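Lpg2148(MvcA) (Legionella pneumophila subsp. pneumophila str. Philadelphia 1, PDB 6K11) probably acts as a ubiquitin deamidase-type effector that regulates the host ubiquitin-conjugating enzyme UBE2N through deubiquitination. Local coordinates at residues N119-D130 with Q323-I334. Residues are numbered along the deposited sequence; the frame is centred on the assembly and turned at random.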
loop_
_atom_site.group_PDB
_atom_site.type_symbol
_atom_site.label_atom_id
_atom_site.label_comp_id
_atom_site.label_asym_id
_atom_site.label_seq_id
_atom_site.Cartn_x
_atom_site.Cartn_y
_atom_site.Cartn_z
ATOM N N ASN A 119 10.035 17.951 16.431
ATOM C CA ASN A 119 9.267 16.713 16.338
ATOM C C ASN A 119 9.043 16.427 14.864
ATOM O O ASN A 119 8.473 17.261 14.153
ATOM C CB ASN A 119 7.925 16.823 17.060
ATOM C CG ASN A 119 8.085 17.150 18.515
ATOM O OD1 ASN A 119 8.338 16.276 19.338
ATOM N ND2 ASN A 119 7.950 18.431 18.844
ATOM N N LEU A 120 9.485 15.257 14.411
ATOM C CA LEU A 120 9.542 14.936 12.990
ATOM C C LEU A 120 8.643 13.751 12.671
ATOM O O LEU A 120 8.613 12.763 13.413
ATOM C CB LEU A 120 10.976 14.602 12.562
ATOM C CG LEU A 120 11.999 15.735 12.684
ATOM C CD1 LEU A 120 13.417 15.207 12.508
ATOM C CD2 LEU A 120 11.683 16.812 11.665
ATOM N N LEU A 121 7.933 13.851 11.554
ATOM C CA LEU A 121 7.149 12.752 11.000
ATOM C C LEU A 121 7.702 12.439 9.619
ATOM O O LEU A 121 7.802 13.332 8.768
ATOM C CB LEU A 121 5.662 13.106 10.916
ATOM C CG LEU A 121 4.764 12.088 10.191
ATOM C CD1 LEU A 121 4.686 10.784 10.974
ATOM C CD2 LEU A 121 3.363 12.635 9.971
ATOM N N ILE A 122 8.072 11.185 9.404
ATOM C CA ILE A 122 8.555 10.711 8.115
ATOM C C ILE A 122 7.551 9.702 7.582
ATOM O O ILE A 122 7.125 8.797 8.310
ATOM C CB ILE A 122 9.950 10.075 8.229
ATOM C CG1 ILE A 122 10.877 10.937 9.090
ATOM C CG2 ILE A 122 10.526 9.819 6.833
ATOM C CD1 ILE A 122 12.134 10.197 9.504
ATOM N N ARG A 123 7.159 9.862 6.331
ATOM C CA ARG A 123 6.304 8.892 5.664
ATOM C C ARG A 123 7.129 8.193 4.596
ATOM O O ARG A 123 7.823 8.856 3.817
ATOM C CB ARG A 123 5.068 9.556 5.044
ATOM C CG ARG A 123 4.152 8.554 4.354
ATOM C CD ARG A 123 2.781 9.116 3.979
ATOM N NE ARG A 123 1.951 8.093 3.322
ATOM C CZ ARG A 123 0.617 8.084 3.331
ATOM N NH1 ARG A 123 -0.057 9.021 3.987
ATOM N NH2 ARG A 123 -0.045 7.114 2.719
ATOM N N PHE A 124 7.070 6.861 4.574
ATOM C CA PHE A 124 7.832 6.051 3.633
ATOM C C PHE A 124 6.901 5.323 2.682
ATOM O O PHE A 124 5.800 4.916 3.058
ATOM C CB PHE A 124 8.684 4.987 4.325
ATOM C CG PHE A 124 9.792 5.534 5.156
ATOM C CD1 PHE A 124 9.571 5.884 6.479
ATOM C CD2 PHE A 124 11.066 5.673 4.626
ATOM C CE1 PHE A 124 10.605 6.384 7.262
ATOM C CE2 PHE A 124 12.102 6.167 5.399
ATOM C CZ PHE A 124 11.867 6.520 6.723
ATOM N N GLU A 125 7.387 5.111 1.459
ATOM C CA GLU A 125 6.708 4.276 0.476
ATOM C C GLU A 125 7.723 3.308 -0.118
ATOM O O GLU A 125 8.820 3.716 -0.508
ATOM C CB GLU A 125 6.062 5.133 -0.617
ATOM C CG GLU A 125 5.236 4.338 -1.622
ATOM C CD GLU A 125 3.844 3.985 -1.107
ATOM O OE1 GLU A 125 3.365 4.642 -0.144
ATOM O OE2 GLU A 125 3.227 3.047 -1.680
ATOM N N ILE A 126 7.380 2.027 -0.143
ATOM C CA ILE A 126 8.214 1.001 -0.759
ATOM C C ILE A 126 7.529 0.571 -2.042
ATOM O O ILE A 126 6.362 0.169 -2.016
ATOM C CB ILE A 126 8.426 -0.213 0.162
ATOM C CG1 ILE A 126 8.782 0.219 1.589
ATOM C CG2 ILE A 126 9.475 -1.167 -0.427
ATOM C CD1 ILE A 126 10.186 0.669 1.753
ATOM N N ASP A 127 8.253 0.651 -3.156
ATOM C CA ASP A 127 7.770 0.218 -4.459
ATOM C C ASP A 127 8.509 -1.040 -4.888
ATOM O O ASP A 127 9.684 -1.225 -4.562
ATOM C CB ASP A 127 7.991 1.293 -5.533
ATOM C CG ASP A 127 7.188 2.546 -5.283
ATOM O OD1 ASP A 127 6.096 2.426 -4.691
ATOM O OD2 ASP A 127 7.652 3.641 -5.675
ATOM N N ARG A 128 7.821 -1.893 -5.638
ATOM C CA ARG A 128 8.477 -3.021 -6.281
ATOM C C ARG A 128 8.434 -2.831 -7.792
ATOM O O ARG A 128 7.499 -2.234 -8.329
ATOM C CB ARG A 128 7.812 -4.340 -5.905
ATOM C CG ARG A 128 6.373 -4.436 -6.320
ATOM C CD ARG A 128 5.769 -5.700 -5.758
ATOM N NE ARG A 128 4.619 -6.138 -6.533
ATOM C CZ ARG A 128 3.373 -5.768 -6.283
ATOM N NH1 ARG A 128 3.111 -4.945 -5.262
ATOM N NH2 ARG A 128 2.392 -6.230 -7.042
ATOM N N GLU A 129 9.460 -3.339 -8.468
ATOM C CA GLU A 129 9.568 -3.214 -9.918
ATOM C C GLU A 129 8.916 -4.427 -10.565
ATOM O O GLU A 129 9.353 -5.565 -10.355
ATOM C CB GLU A 129 11.027 -3.079 -10.345
ATOM C CG GLU A 129 11.200 -2.547 -11.758
ATOM C CD GLU A 129 12.643 -2.601 -12.213
ATOM O OE1 GLU A 129 13.363 -3.519 -11.761
ATOM O OE2 GLU A 129 13.061 -1.736 -13.015
ATOM N N ASP A 130 7.872 -4.182 -11.348
ATOM C CA ASP A 130 6.978 -5.237 -11.821
ATOM C C ASP A 130 6.685 -5.045 -13.309
ATOM O O ASP A 130 5.547 -4.760 -13.699
ATOM C CB ASP A 130 5.689 -5.224 -10.996
ATOM C CG ASP A 130 4.782 -6.396 -11.296
ATOM O OD1 ASP A 130 5.304 -7.502 -11.551
ATOM O OD2 ASP A 130 3.549 -6.209 -11.260
ATOM N N GLN A 323 11.484 -9.421 -6.418
ATOM C CA GLN A 323 11.619 -8.303 -7.335
ATOM C C GLN A 323 12.364 -7.144 -6.685
ATOM O O GLN A 323 12.284 -6.953 -5.464
ATOM C CB GLN A 323 10.247 -7.803 -7.809
ATOM C CG GLN A 323 9.369 -8.876 -8.451
ATOM C CD GLN A 323 7.989 -8.333 -8.779
ATOM O OE1 GLN A 323 7.342 -7.701 -7.939
ATOM N NE2 GLN A 323 7.537 -8.562 -10.011
ATOM N N PRO A 324 13.087 -6.351 -7.477
ATOM C CA PRO A 324 13.743 -5.158 -6.930
ATOM C C PRO A 324 12.752 -4.265 -6.204
ATOM O O PRO A 324 11.593 -4.138 -6.606
ATOM C CB PRO A 324 14.302 -4.457 -8.179
ATOM C CG PRO A 324 14.475 -5.558 -9.186
ATOM C CD PRO A 324 13.359 -6.527 -8.919
ATOM N N LEU A 325 13.226 -3.647 -5.123
ATOM C CA LEU A 325 12.455 -2.694 -4.342
ATOM C C LEU A 325 13.217 -1.382 -4.271
ATOM O O LEU A 325 14.445 -1.345 -4.401
ATOM C CB LEU A 325 12.194 -3.202 -2.910
ATOM C CG LEU A 325 11.556 -4.580 -2.729
ATOM C CD1 LEU A 325 11.593 -4.999 -1.244
ATOM C CD2 LEU A 325 10.136 -4.575 -3.256
ATOM N N ARG A 326 12.475 -0.300 -4.045
ATOM C CA ARG A 326 13.068 1.004 -3.810
ATOM C C ARG A 326 12.306 1.691 -2.690
ATOM O O ARG A 326 11.112 1.453 -2.495
ATOM C CB ARG A 326 13.059 1.883 -5.067
ATOM C CG ARG A 326 11.695 2.272 -5.541
ATOM C CD ARG A 326 11.798 3.341 -6.613
ATOM N NE ARG A 326 10.483 3.810 -7.021
ATOM C CZ ARG A 326 10.215 4.341 -8.207
ATOM N NH1 ARG A 326 11.181 4.486 -9.107
ATOM N NH2 ARG A 326 8.982 4.734 -8.484
ATOM N N VAL A 327 13.015 2.547 -1.962
ATOM C CA VAL A 327 12.490 3.232 -0.788
ATOM C C VAL A 327 12.497 4.725 -1.075
ATOM O O VAL A 327 13.520 5.271 -1.504
ATOM C CB VAL A 327 13.324 2.922 0.469
ATOM C CG1 VAL A 327 12.672 3.518 1.708
ATOM C CG2 VAL A 327 13.543 1.412 0.625
ATOM N N LYS A 328 11.363 5.382 -0.835
ATOM C CA LYS A 328 11.258 6.829 -0.945
ATOM C C LYS A 328 10.572 7.354 0.306
ATOM O O LYS A 328 9.848 6.623 0.988
ATOM C CB LYS A 328 10.495 7.271 -2.209
ATOM C CG LYS A 328 9.178 6.568 -2.437
ATOM C CD LYS A 328 8.647 6.735 -3.883
ATOM C CE LYS A 328 7.166 6.351 -3.934
ATOM N NZ LYS A 328 6.613 6.081 -5.282
ATOM N N PHE A 329 10.805 8.634 0.599
ATOM C CA PHE A 329 10.382 9.209 1.864
ATOM C C PHE A 329 10.075 10.686 1.682
ATOM O O PHE A 329 10.538 11.338 0.740
ATOM C CB PHE A 329 11.456 9.045 2.946
ATOM C CG PHE A 329 12.660 9.910 2.712
ATOM C CD1 PHE A 329 12.727 11.195 3.241
ATOM C CD2 PHE A 329 13.712 9.456 1.932
ATOM C CE1 PHE A 329 13.824 12.007 3.010
ATOM C CE2 PHE A 329 14.820 10.260 1.698
ATOM C CZ PHE A 329 14.872 11.544 2.234
ATOM N N LYS A 330 9.294 11.205 2.618
ATOM C CA LYS A 330 9.042 12.629 2.737
ATOM C C LYS A 330 8.897 12.931 4.220
ATOM O O LYS A 330 8.480 12.070 5.005
ATOM C CB LYS A 330 7.802 13.042 1.948
ATOM C CG LYS A 330 6.525 12.384 2.418
ATOM C CD LYS A 330 5.333 13.088 1.792
ATOM C CE LYS A 330 4.440 12.161 1.033
ATOM N NZ LYS A 330 3.661 12.868 -0.028
ATOM N N ILE A 331 9.267 14.147 4.612
ATOM C CA ILE A 331 9.422 14.455 6.024
ATOM C C ILE A 331 8.834 15.829 6.319
ATOM O O ILE A 331 8.862 16.733 5.482
ATOM C CB ILE A 331 10.914 14.356 6.433
ATOM C CG1 ILE A 331 11.087 14.602 7.929
ATOM C CG2 ILE A 331 11.772 15.296 5.583
ATOM C CD1 ILE A 331 12.475 14.285 8.455
ATOM N N THR A 332 8.283 15.975 7.523
ATOM C CA THR A 332 7.731 17.247 7.957
ATOM C C THR A 332 7.874 17.365 9.465
ATOM O O THR A 332 8.041 16.370 10.182
ATOM C CB THR A 332 6.258 17.396 7.547
ATOM O OG1 THR A 332 5.756 18.642 8.040
ATOM C CG2 THR A 332 5.417 16.252 8.142
ATOM N N GLU A 333 7.832 18.598 9.944
ATOM C CA GLU A 333 7.767 18.784 11.382
ATOM C C GLU A 333 6.321 18.685 11.847
ATOM O O GLU A 333 5.378 18.864 11.071
ATOM C CB GLU A 333 8.388 20.112 11.798
ATOM C CG GLU A 333 9.722 20.341 11.121
ATOM C CD GLU A 333 10.176 21.777 11.158
ATOM O OE1 GLU A 333 10.429 22.354 10.069
ATOM O OE2 GLU A 333 10.317 22.305 12.277
ATOM N N ILE A 334 6.166 18.377 13.130
ATOM C CA ILE A 334 4.877 18.167 13.778
ATOM C C ILE A 334 4.735 19.215 14.873
ATOM O O ILE A 334 5.701 19.506 15.586
ATOM C CB ILE A 334 4.790 16.736 14.369
ATOM C CG1 ILE A 334 4.330 15.697 13.330
ATOM C CG2 ILE A 334 3.957 16.675 15.648
ATOM C CD1 ILE A 334 3.717 16.245 12.105
HETATM O O HOH W 1 7.970 20.524 16.701
#
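Asp127 OD2 is gripped from two sides by basic side chains of the neighbouring strand. Lys328 NZ meets the syn lone pair of Asp127 OD2 at 2.7 Å; Arg326 NE takes the anti lone pair of the same oxygen, Asp127 OD2, at 3.1 Å, and Arg326 NH2 adds a longer bond from the same anti side, well out of the carboxylate plane. The carboxylate oxygen lies in the guanidinium plane, although the two planar groups are turned 58° apart. Three donors on one oxygen probably keep the aspartate ionised. Lys328 gets there by an extended chain that runs alongside Glu125, its CE 3.6 Å from Glu125 CG; beyond the pair, Trp228 meets Arg326 in a cation-pi contact.

Strands 120-129 and 325-333 are antiparallel neighbours inside a five-stranded sheet, with strand 228-238 bonded to the other edge of 120-129. Paired backbone bonds join Leu121 with Thr332, Arg123 with Lys330, Glu125 with Lys328 and Asp127 with Arg326.

The other face, with Ile122, Phe124, Ile126, Val327, Phe329 and Ile331, is largely apolar. With chi2 folded to -77°, Ile126 CD1 lies 3.6 Å from Val327 CG2. Phe124 sets CD2 3.8 Å from Phe329 CB; the Phe124 ring stacks on Phe234, and Leu106 of helix 104-111 touches Phe124 and Phe329. Farther along, Ile122 and Ile331 lie side by side, CG1 to CD1 at 3.8 Å.

At one end of the pairing, Gln323 NE2 donates to Asp130 OD1 from above the carboxylate plane (2.9 Å). At the other, one water accepts from Asn119 ND2 and donates to Ile334 O (2.7 Å from the water), while Asn119 OD1 accepts from Gln240 N.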